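Side-chain contacts in PKS_KS domain-containing protein (Photorhabdus luminescens subsp. laumondii, PDB 6SMO), which probably acts in 3-oxoacyl-[acyl-carrier-protein] synthase chemistry as a thiolase-like ketosynthase chain with a long polyketone bound in its pocket: residues S59-G64 / F68-G73; G228-E231 / A235-S238; R239-E242 / A246-C249. All coordinates share one frame; numbering follows the deposited sequence.

Contact 1: S59-G64 / F68-G73; sequences SKYEWG and FGFKSG
Trp63 and Phe68, in the short, weakly bonded helical stretch about residues 63-68 of the ketosynthase N-terminal domain, show how two rings can pair without stacking. They meet rim to rim with their planes at 79°, neither lying over the other, and Trp63 CE3 comes 3.6 Å from Phe68 CE2. Tyr61 turns differently. Its CG sits between the backbone N and the carbonyl carbon (chi1 83°), which lays one side of the ring along the main chain of the returning loop, Tyr61 CD1 being 3.6 Å from Gly73 C. Its CD2 is over a face of the Trp63 indole, offset toward the rim. Phe70, in turn, receives Phe68 CB over one face and lays CD2 against Gly64. Phe68 also reaches His118 of the partner ketoacyl synthase chain in an edge-to-face pair. Gly69, with positive phi, ends the helix and reverses the chain. Two N-H groups then converge on Gly64 O: a weak bond from Gly69 N, and a nearly straight one from Phe70 N, 2.9 Å from Gly64 O.

Contact 2: G228-E231 / A235-S238; sequences GSFE and ALSS. With LKZ (3,5,7,9,11-pentakis(oxidanylidene)dodecanal), chain H.
The ring of Phe230 lies between Leu236 and the bound polyketone, a buried example of one flat group serving both the fold and a ligand pocket. Over one face sits Ser229 OG, 3.8 Å above the ring plane and offset toward the rim. Leu236 CD1 and the ligand oxygen O21 both approach the ring obliquely, while Phe258 adds an edge-to-face aromatic partner. CG of Phe230 is anti to the carbonyl carbon (chi1 -65°), carrying the ring off toward the ligand, so that CB is left to meet the leucine: Phe230 CB is 3.6 Å from Leu236 CD1. At the far end of the ring, Phe230 CZ comes 3.9 Å from O21 of the ligand. The other branch of Leu236, CD2, packs against Glu231, the two side chains crossing at about a right angle with CD2 4.0 Å from Glu231 OE1. In the main chain, Ala235 N gives a 3.2 Å hydrogen bond to Phe230 O, holding the loop to the last turn of helix 224-233.

The buried Glu231 carboxylate takes a hydrogen bond from Lys71 N and a weak one from Ser72 N, which would help offset its charge. Ser229 and Phe230 both belong to the ligand pocket. Ser229 OG, hydrogen-bonded to Ser226 O, makes a 3.2 Å contact with ligand C4. No hydrogen bond joins Phe230 to the ligand, so the ring contributes an apolar surface, while a polar grip comes from Phe428 N.

Contact 3: R239-E242 / A246-C249; sequences RELE and AATC
Arg239 reaches across to the main chain of Ala246 and Ala247, showing how one guanidinium can span a loop without regular secondary structure, with weak bonds to carbonyls beside a salt bridge. The polar contacts come first. NH2 of Arg239 gives a weak hydrogen bond to Ala246 O at 3.1 Å, with the oxygen at the edge of the guanidinium and near its plane. NH1 of Arg239 makes a second weak bond, 3.4 Å to Ala247 O, which approaches obliquely. The strongest partner of the group is Asp256, whose OD1 forms a salt bridge with the same NH1; the two carbonyls therefore add to an ion pair and do not replace it. Ala247 O also receives a weak hydrogen bond from Ser237 OG. The side chain reaches this position because CG lies between the backbone N and the carbonyl carbon (chi1 71°) and the chain then runs extended as far as NE.

A sulfur contact accompanies these bonds: Cys249 SG, oblique to the guanidinium, lies 3.5 Å from Arg239 NH2.

The apolar contacts are made by Leu241. Leu241 CD1 lies 3.8 Å from Ala247 CB and is placed over one face of the Arg239 guanidinium, offset toward the rim. One methyl group thus packs on the alanine and on the flat ion that binds its carbonyl.

With Val259 packed against Ala247, and Gln398 against both Arg239 and Ala246, the arrangement is an arginine bridging to main-chain carbonyls within the long irregular connection from helix 224-233 to strand 263-271 in the ketosynthase N-terminal domain.

In the fold
The three contacts follow one another along the chain, and all lie in the ketosynthase N-terminal domain, to the same side of the chain's centre. Contact 1 belongs to helix 63-68 and the loop after it; contact 2 uses the end of helix 224-233; contact 3 continues directly into the loop leading to strand 263-271. Centres are about 11 Å apart for contacts 1 and 2, and about 13 Å for each of the other pairs. Contacts 1 and 2, which both face the partner chain, are joined by packing and a probable Lys71 N to Glu231 OE2 hydrogen bond; contact 2 then leads to contact 3 through Ser237 and Ala247, whereas contacts 1 and 3 do not meet.

Contact 1: S59-G64 / F68-G73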
ATOM      1  N   SER B  59      24.818   0.002  -9.650  1.00 42.72           N
ATOM      2  CA  SER B  59      25.786  -1.086  -9.952  1.00 44.39           C
ATOM      3  C   SER B  59      25.294  -1.885 -11.164  1.00 45.70           C
ATOM      4  O   SER B  59      24.068  -2.091 -11.281  1.00 45.84           O
ATOM      5  CB  SER B  59      25.979  -1.984  -8.756  1.00 44.36           C
ATOM      6  OG  SER B  59      26.213  -1.225  -7.578  1.00 44.50           O
ATOM      7  N   LYS B  60      26.217  -2.312 -12.030  1.00 47.16           N
ATOM      8  CA  LYS B  60      25.946  -3.279 -13.126  1.00 48.26           C
ATOM      9  C   LYS B  60      25.784  -4.673 -12.508  1.00 48.31           C
ATOM     10  O   LYS B  60      26.558  -4.997 -11.584  1.00 48.27           O
ATOM     11  CB  LYS B  60      27.079  -3.260 -14.158  1.00 49.56           C
ATOM     12  CG  LYS B  60      26.848  -4.128 -15.387  1.00 50.86           C
ATOM     13  CD  LYS B  60      28.006  -4.132 -16.359  1.00 52.20           C
ATOM     14  CE  LYS B  60      27.757  -5.018 -17.562  1.00 53.23           C
ATOM     15  NZ  LYS B  60      28.962  -5.138 -18.415  1.00 54.11           N
ATOM     16  N   TYR B  61      24.816  -5.457 -12.993  1.00 48.76           N
ATOM     17  CA  TYR B  61      24.538  -6.842 -12.524  1.00 49.36           C
ATOM     18  C   TYR B  61      24.410  -7.772 -13.737  1.00 50.68           C
ATOM     19  O   TYR B  61      23.957  -7.317 -14.807  1.00 49.87           O
ATOM     20  CB  TYR B  61      23.318  -6.863 -11.597  1.00 48.38           C
ATOM     21  CG  TYR B  61      21.968  -6.896 -12.270  1.00 47.50           C
ATOM     22  CD1 TYR B  61      21.491  -5.812 -12.992  1.00 47.18           C
ATOM     23  CD2 TYR B  61      21.142  -8.003 -12.150  1.00 47.05           C
ATOM     24  CE1 TYR B  61      20.244  -5.837 -13.596  1.00 46.36           C
ATOM     25  CE2 TYR B  61      19.891  -8.043 -12.745  1.00 46.35           C
ATOM     26  CZ  TYR B  61      19.440  -6.956 -13.472  1.00 45.94           C
ATOM     27  OH  TYR B  61      18.210  -6.987 -14.064  1.00 44.84           O
ATOM     28  N   GLU B  62      24.804  -9.037 -13.555  1.00 52.95           N
ATOM     29  CA  GLU B  62      25.015 -10.032 -14.644  1.00 55.26           C
ATOM     30  C   GLU B  62      23.917 -11.105 -14.621  1.00 54.58           C
ATOM     31  O   GLU B  62      23.558 -11.586 -15.714  1.00 54.31           O
ATOM     32  CB  GLU B  62      26.412 -10.658 -14.536  1.00 57.84           C
ATOM     33  CG  GLU B  62      26.692 -11.383 -13.225  1.00 59.78           C
ATOM     34  CD  GLU B  62      27.187 -10.503 -12.087  1.00 60.89           C
ATOM     35  OE1 GLU B  62      28.221  -9.829 -12.267  1.00 63.29           O
ATOM     36  OE2 GLU B  62      26.533 -10.490 -11.024  1.00 60.68           O
ATOM     37  N   TRP B  63      23.400 -11.462 -13.438  1.00 54.22           N
ATOM     38  CA  TRP B  63      22.478 -12.614 -13.236  1.00 54.49           C
ATOM     39  C   TRP B  63      21.116 -12.353 -13.896  1.00 55.27           C
ATOM     40  O   TRP B  63      20.415 -13.342 -14.187  1.00 55.55           O
ATOM     41  CB  TRP B  63      22.340 -12.969 -11.746  1.00 53.99           C
ATOM     42  CG  TRP B  63      21.710 -11.920 -10.879  1.00 52.80           C
ATOM     43  CD1 TRP B  63      22.354 -10.976 -10.133  1.00 52.34           C
ATOM     44  CD2 TRP B  63      20.305 -11.735 -10.628  1.00 51.95           C
ATOM     45  NE1 TRP B  63      21.450 -10.208  -9.451  1.00 51.65           N
ATOM     46  CE2 TRP B  63      20.185 -10.648  -9.736  1.00 51.43           C
ATOM     47  CE3 TRP B  63      19.141 -12.370 -11.076  1.00 51.95           C
ATOM     48  CZ2 TRP B  63      18.948 -10.187  -9.286  1.00 51.23           C
ATOM     49  CZ3 TRP B  63      17.919 -11.914 -10.632  1.00 51.77           C
ATOM     50  CH2 TRP B  63      17.826 -10.837  -9.749  1.00 51.36           C
ATOM     51  N   GLY B  64      20.753 -11.088 -14.130  1.00 55.81           N
ATOM     52  CA  GLY B  64      19.502 -10.703 -14.815  1.00 56.86           C
ATOM     53  C   GLY B  64      19.493 -11.132 -16.274  1.00 58.92           C
ATOM     54  O   GLY B  64      18.499 -11.752 -16.700  1.00 58.52           O
ATOM     55  N   PHE B  68      18.041 -15.405 -16.403  1.00 60.78           N
ATOM     56  CA  PHE B  68      16.582 -15.195 -16.614  1.00 59.28           C
ATOM     57  C   PHE B  68      16.300 -14.586 -17.994  1.00 58.28           C
ATOM     58  O   PHE B  68      15.218 -14.867 -18.548  1.00 58.71           O
ATOM     59  CB  PHE B  68      16.006 -14.324 -15.495  1.00 58.56           C
ATOM     60  CG  PHE B  68      16.063 -14.968 -14.132  1.00 57.90           C
ATOM     61  CD1 PHE B  68      15.180 -15.980 -13.792  1.00 58.01           C
ATOM     62  CD2 PHE B  68      17.009 -14.575 -13.197  1.00 57.54           C
ATOM     63  CE1 PHE B  68      15.234 -16.579 -12.542  1.00 57.95           C
ATOM     64  CE2 PHE B  68      17.062 -15.175 -11.948  1.00 57.63           C
ATOM     65  CZ  PHE B  68      16.175 -16.176 -11.623  1.00 57.62           C
ATOM     66  N   GLY B  69      17.219 -13.770 -18.520  1.00 57.26           N
ATOM     67  CA  GLY B  69      17.096 -13.136 -19.847  1.00 56.36           C
ATOM     68  C   GLY B  69      16.326 -11.829 -19.786  1.00 55.69           C
ATOM     69  O   GLY B  69      15.410 -11.647 -20.613  1.00 54.79           O
ATOM     70  N   PHE B  70      16.682 -10.952 -18.840  1.00 54.83           N
ATOM     71  CA  PHE B  70      16.162  -9.564 -18.717  1.00 54.79           C
ATOM     72  C   PHE B  70      17.042  -8.626 -19.552  1.00 54.48           C
ATOM     73  O   PHE B  70      18.267  -8.846 -19.613  1.00 53.90           O
ATOM     74  CB  PHE B  70      16.137  -9.102 -17.255  1.00 54.69           C
ATOM     75  CG  PHE B  70      15.374  -9.986 -16.298  1.00 55.08           C
ATOM     76  CD1 PHE B  70      14.139 -10.518 -16.637  1.00 55.47           C
ATOM     77  CD2 PHE B  70      15.882 -10.256 -15.035  1.00 54.81           C
ATOM     78  CE1 PHE B  70      13.441 -11.318 -15.745  1.00 55.33           C
ATOM     79  CE2 PHE B  70      15.181 -11.055 -14.144  1.00 54.75           C
ATOM     80  CZ  PHE B  70      13.963 -11.585 -14.499  1.00 54.91           C
ATOM     81  N   LYS B  71      16.431  -7.608 -20.167  1.00 54.67           N
ATOM     82  CA  LYS B  71      17.120  -6.578 -20.994  1.00 54.94           C
ATOM     83  C   LYS B  71      17.833  -5.572 -20.081  1.00 53.79           C
ATOM     84  O   LYS B  71      18.774  -4.911 -20.563  1.00 52.89           O
ATOM     85  CB  LYS B  71      16.116  -5.884 -21.921  1.00 56.81           C
ATOM     86  CG  LYS B  71      15.509  -6.782 -22.991  1.00 58.69           C
ATOM     87  CD  LYS B  71      14.315  -6.175 -23.700  1.00 60.47           C
ATOM     88  CE  LYS B  71      14.697  -5.137 -24.734  1.00 61.67           C
ATOM     89  NZ  LYS B  71      13.504  -4.457 -25.292  1.00 62.13           N
ATOM     90  N   SER B  72      17.405  -5.462 -18.819  1.00 52.59           N
ATOM     91  CA  SER B  72      18.002  -4.577 -17.781  1.00 52.32           C
ATOM     92  C   SER B  72      19.374  -5.118 -17.357  1.00 51.54           C
ATOM     93  O   SER B  72      19.511  -6.352 -17.241  1.00 52.25           O
ATOM     94  CB  SER B  72      17.081  -4.440 -16.595  1.00 52.28           C
ATOM     95  OG  SER B  72      17.641  -3.585 -15.610  1.00 53.08           O
ATOM     96  N   GLY B  73      20.340  -4.219 -17.136  1.00 50.30           N
ATOM     97  CA  GLY B  73      21.699  -4.546 -16.658  1.00 49.77           C
ATOM     98  C   GLY B  73      22.215  -3.528 -15.653  1.00 49.05           C
ATOM     99  O   GLY B  73      23.445  -3.331 -15.601  1.00 48.92           O
TER

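Contact 2: G228-E231 / A235-S238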
ATOM      1  N   GLY B 228      11.577  -9.085 -12.681  1.00 43.62           N
ATOM      2  CA  GLY B 228      10.892  -9.714 -13.828  1.00 44.21           C
ATOM      3  C   GLY B 228       9.502  -9.141 -14.056  1.00 43.68           C
ATOM      4  O   GLY B 228       9.100  -9.027 -15.232  1.00 43.99           O
ATOM      5  N   SER B 229       8.788  -8.799 -12.978  1.00 43.16           N
ATOM      6  CA  SER B 229       7.417  -8.223 -13.009  1.00 43.16           C
ATOM      7  C   SER B 229       7.430  -6.880 -13.749  1.00 43.24           C
ATOM      8  O   SER B 229       6.576  -6.689 -14.638  1.00 43.18           O
ATOM      9  CB  SER B 229       6.853  -8.075 -11.620  1.00 43.41           C
ATOM     10  OG  SER B 229       7.601  -7.133 -10.866  1.00 43.69           O
ATOM     11  N   PHE B 230       8.381  -6.009 -13.407  1.00 42.89           N
ATOM     12  CA  PHE B 230       8.516  -4.668 -14.033  1.00 43.03           C
ATOM     13  C   PHE B 230       9.093  -4.829 -15.438  1.00 43.77           C
ATOM     14  O   PHE B 230       8.640  -4.157 -16.362  1.00 43.56           O
ATOM     15  CB  PHE B 230       9.360  -3.748 -13.149  1.00 42.27           C
ATOM     16  CG  PHE B 230       8.749  -3.427 -11.810  1.00 41.67           C
ATOM     17  CD1 PHE B 230       7.558  -2.730 -11.721  1.00 41.40           C
ATOM     18  CD2 PHE B 230       9.365  -3.813 -10.635  1.00 41.32           C
ATOM     19  CE1 PHE B 230       6.996  -2.435 -10.492  1.00 41.11           C
ATOM     20  CE2 PHE B 230       8.799  -3.524  -9.408  1.00 40.91           C
ATOM     21  CZ  PHE B 230       7.619  -2.834  -9.338  1.00 40.87           C
ATOM     22  N   GLU B 231      10.070  -5.718 -15.571  1.00 44.72           N
ATOM     23  CA  GLU B 231      10.702  -6.057 -16.874  1.00 45.96           C
ATOM     24  C   GLU B 231       9.610  -6.448 -17.877  1.00 45.32           C
ATOM     25  O   GLU B 231       9.593  -5.870 -18.983  1.00 44.83           O
ATOM     26  CB  GLU B 231      11.718  -7.186 -16.690  1.00 47.49           C
ATOM     27  CG  GLU B 231      12.405  -7.600 -17.977  1.00 49.24           C
ATOM     28  CD  GLU B 231      13.444  -6.630 -18.508  1.00 50.33           C
ATOM     29  OE1 GLU B 231      14.194  -6.056 -17.692  1.00 51.00           O
ATOM     30  OE2 GLU B 231      13.504  -6.455 -19.742  1.00 51.32           O
ATOM     31  N   ALA B 235       8.617  -1.269 -17.697  1.00 44.16           N
ATOM     32  CA  ALA B 235       8.803  -0.043 -16.885  1.00 43.94           C
ATOM     33  C   ALA B 235      10.292   0.178 -16.579  1.00 44.25           C
ATOM     34  O   ALA B 235      10.655   1.325 -16.250  1.00 44.57           O
ATOM     35  CB  ALA B 235       7.988  -0.146 -15.619  1.00 43.41           C
ATOM     36  N   LEU B 236      11.115  -0.873 -16.681  1.00 44.48           N
ATOM     37  CA  LEU B 236      12.584  -0.820 -16.434  1.00 44.75           C
ATOM     38  C   LEU B 236      13.302  -0.302 -17.684  1.00 45.09           C
ATOM     39  O   LEU B 236      12.788  -0.518 -18.801  1.00 45.51           O
ATOM     40  CB  LEU B 236      13.096  -2.213 -16.046  1.00 44.66           C
ATOM     41  CG  LEU B 236      13.580  -2.369 -14.605  1.00 44.47           C
ATOM     42  CD1 LEU B 236      12.487  -2.013 -13.610  1.00 44.28           C
ATOM     43  CD2 LEU B 236      14.078  -3.785 -14.355  1.00 44.67           C
ATOM     44  N   SER B 237      14.453   0.354 -17.490  1.00 45.29           N
ATOM     45  CA  SER B 237      15.368   0.828 -18.563  1.00 45.94           C
ATOM     46  C   SER B 237      15.957  -0.385 -19.293  1.00 46.50           C
ATOM     47  O   SER B 237      16.517  -1.265 -18.609  1.00 46.47           O
ATOM     48  CB  SER B 237      16.455   1.707 -17.998  1.00 46.12           C
ATOM     49  OG  SER B 237      17.230   2.288 -19.036  1.00 46.84           O
ATOM     50  N   SER B 238      15.824  -0.428 -20.624  1.00 47.05           N
ATOM     51  CA  SER B 238      16.184  -1.591 -21.479  1.00 47.62           C
ATOM     52  C   SER B 238      17.061  -1.179 -22.674  1.00 48.68           C
ATOM     53  O   SER B 238      17.360  -2.066 -23.498  1.00 49.83           O
ATOM     54  CB  SER B 238      14.938  -2.297 -21.945  1.00 47.11           C
ATOM     55  OG  SER B 238      14.124  -1.429 -22.718  1.00 46.57           O
TER
HETATM   56  C4  LKZ H 501       5.701  -6.657  -8.308  1.00 56.67           C
HETATM   57  C5  LKZ H 501       4.587  -6.054  -7.490  1.00 55.90           C
HETATM   58  C6  LKZ H 501       4.973  -5.004  -6.444  1.00 54.13           C
HETATM   59  C7  LKZ H 501       4.465  -3.654  -6.901  1.00 53.98           C
HETATM   60  C8  LKZ H 501       4.638  -2.429  -5.994  1.00 53.57           C
HETATM   61  C10 LKZ H 501       5.460   2.099  -8.475  1.00 50.39           C
HETATM   62  C22 LKZ H 501       6.050  -8.000  -7.697  1.00 57.45           C
HETATM   63  C11 LKZ H 501       6.732   2.176  -7.669  1.00 49.00           C
HETATM   64  O19 LKZ H 501       7.835   2.096  -8.180  1.00 50.76           O
HETATM   65  C3  LKZ H 501       4.608   1.110  -7.703  1.00 51.25           C
HETATM   66  O23 LKZ H 501       3.479   1.409  -7.353  1.00 51.50           O
HETATM   67  C2  LKZ H 501       5.271  -0.205  -7.273  1.00 52.69           C
HETATM   68  C9  LKZ H 501       4.210  -1.206  -6.812  1.00 53.28           C
HETATM   69  O20 LKZ H 501       3.050  -1.093  -7.155  1.00 54.56           O
HETATM   70  O21 LKZ H 501       3.973  -3.541  -8.002  1.00 53.48           O
HETATM   71  O22 LKZ H 501       3.436  -6.426  -7.656  1.00 56.92           O
HETATM   72  O24 LKZ H 501       5.583  -9.050  -8.114  1.00 58.84           O
HETATM   73  C23 LKZ H 501       7.023  -7.963  -6.535  1.00 57.56           C

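Contact 3: R239-E242 / A246-C249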
ATOM      1  N   ARG B 239      17.472   0.092 -22.769  1.00 49.33           N
ATOM      2  CA  ARG B 239      18.288   0.603 -23.906  1.00 50.83           C
ATOM      3  C   ARG B 239      19.751   0.196 -23.694  1.00 52.13           C
ATOM      4  O   ARG B 239      20.206   0.200 -22.531  1.00 51.17           O
ATOM      5  CB  ARG B 239      18.116   2.118 -24.082  1.00 50.68           C
ATOM      6  CG  ARG B 239      18.762   2.982 -23.006  1.00 50.69           C
ATOM      7  CD  ARG B 239      18.632   4.459 -23.340  1.00 50.76           C
ATOM      8  NE  ARG B 239      19.525   5.307 -22.561  1.00 51.00           N
ATOM      9  CZ  ARG B 239      19.274   5.783 -21.342  1.00 51.21           C
ATOM     10  NH1 ARG B 239      18.143   5.492 -20.720  1.00 51.42           N
ATOM     11  NH2 ARG B 239      20.169   6.549 -20.741  1.00 51.70           N
ATOM     12  N   GLU B 240      20.447  -0.158 -24.781  1.00 54.37           N
ATOM     13  CA  GLU B 240      21.881  -0.555 -24.777  1.00 56.25           C
ATOM     14  C   GLU B 240      22.732   0.674 -24.436  1.00 56.44           C
ATOM     15  O   GLU B 240      22.503   1.736 -25.048  1.00 57.21           O
ATOM     16  CB  GLU B 240      22.284  -1.152 -26.128  1.00 58.00           C
ATOM     17  CG  GLU B 240      21.739  -2.552 -26.363  1.00 59.77           C
ATOM     18  CD  GLU B 240      22.362  -3.642 -25.504  1.00 60.77           C
ATOM     19  OE1 GLU B 240      23.591  -3.602 -25.293  1.00 61.75           O
ATOM     20  OE2 GLU B 240      21.614  -4.529 -25.047  1.00 62.21           O
ATOM     21  N   LEU B 241      23.670   0.525 -23.494  1.00 56.50           N
ATOM     22  CA  LEU B 241      24.505   1.628 -22.947  1.00 56.59           C
ATOM     23  C   LEU B 241      25.931   1.129 -22.686  1.00 56.13           C
ATOM     24  O   LEU B 241      26.090  -0.054 -22.321  1.00 55.33           O
ATOM     25  CB  LEU B 241      23.865   2.135 -21.652  1.00 56.61           C
ATOM     26  CG  LEU B 241      22.687   3.091 -21.825  1.00 56.98           C
ATOM     27  CD1 LEU B 241      21.833   3.129 -20.567  1.00 56.68           C
ATOM     28  CD2 LEU B 241      23.171   4.488 -22.186  1.00 57.85           C
ATOM     29  N   GLU B 242      26.917   2.014 -22.861  1.00 56.18           N
ATOM     30  CA  GLU B 242      28.339   1.789 -22.481  1.00 55.89           C
ATOM     31  C   GLU B 242      28.460   1.887 -20.955  1.00 54.62           C
ATOM     32  O   GLU B 242      29.130   1.021 -20.359  1.00 55.09           O
ATOM     33  CB  GLU B 242      29.246   2.811 -23.169  1.00 57.14           C
ATOM     34  CG  GLU B 242      29.274   2.681 -24.683  1.00 58.16           C
ATOM     35  CD  GLU B 242      30.011   3.795 -25.409  1.00 58.95           C
ATOM     36  OE1 GLU B 242      29.764   4.975 -25.089  1.00 58.67           O
ATOM     37  OE2 GLU B 242      30.831   3.480 -26.293  1.00 59.64           O
ATOM     38  N   ALA B 246      24.262   5.496 -16.237  1.00 46.25           N
ATOM     39  CA  ALA B 246      23.542   6.528 -17.021  1.00 46.07           C
ATOM     40  C   ALA B 246      22.123   6.058 -17.373  1.00 45.36           C
ATOM     41  O   ALA B 246      21.343   6.895 -17.868  1.00 45.51           O
ATOM     42  CB  ALA B 246      24.330   6.869 -18.264  1.00 46.78           C
ATOM     43  N   ALA B 247      21.803   4.780 -17.133  1.00 44.60           N
ATOM     44  CA  ALA B 247      20.501   4.147 -17.459  1.00 43.77           C
ATOM     45  C   ALA B 247      19.354   4.888 -16.760  1.00 42.88           C
ATOM     46  O   ALA B 247      18.257   4.956 -17.350  1.00 42.51           O
ATOM     47  CB  ALA B 247      20.522   2.686 -17.078  1.00 43.85           C
ATOM     48  N   THR B 248      19.597   5.409 -15.551  1.00 42.65           N
ATOM     49  CA  THR B 248      18.662   6.296 -14.800  1.00 41.95           C
ATOM     50  C   THR B 248      19.076   7.753 -15.044  1.00 41.53           C
ATOM     51  O   THR B 248      20.112   8.177 -14.494  1.00 42.39           O
ATOM     52  CB  THR B 248      18.576   5.915 -13.312  1.00 41.63           C
ATOM     53  OG1 THR B 248      17.766   6.892 -12.657  1.00 40.67           O
ATOM     54  CG2 THR B 248      19.914   5.820 -12.610  1.00 41.81           C
ATOM     55  N   CYS B 249      18.302   8.476 -15.863  1.00 40.77           N
ATOM     56  CA  CYS B 249      18.550   9.887 -16.270  1.00 40.40           C
ATOM     57  C   CYS B 249      17.232  10.660 -16.266  1.00 40.07           C
ATOM     58  O   CYS B 249      16.621  10.854 -17.314  1.00 39.69           O
ATOM     59  CB  CYS B 249      19.209   9.948 -17.644  1.00 40.40           C
ATOM     60  SG  CYS B 249      18.386   8.925 -18.892  1.00 39.81           S
TER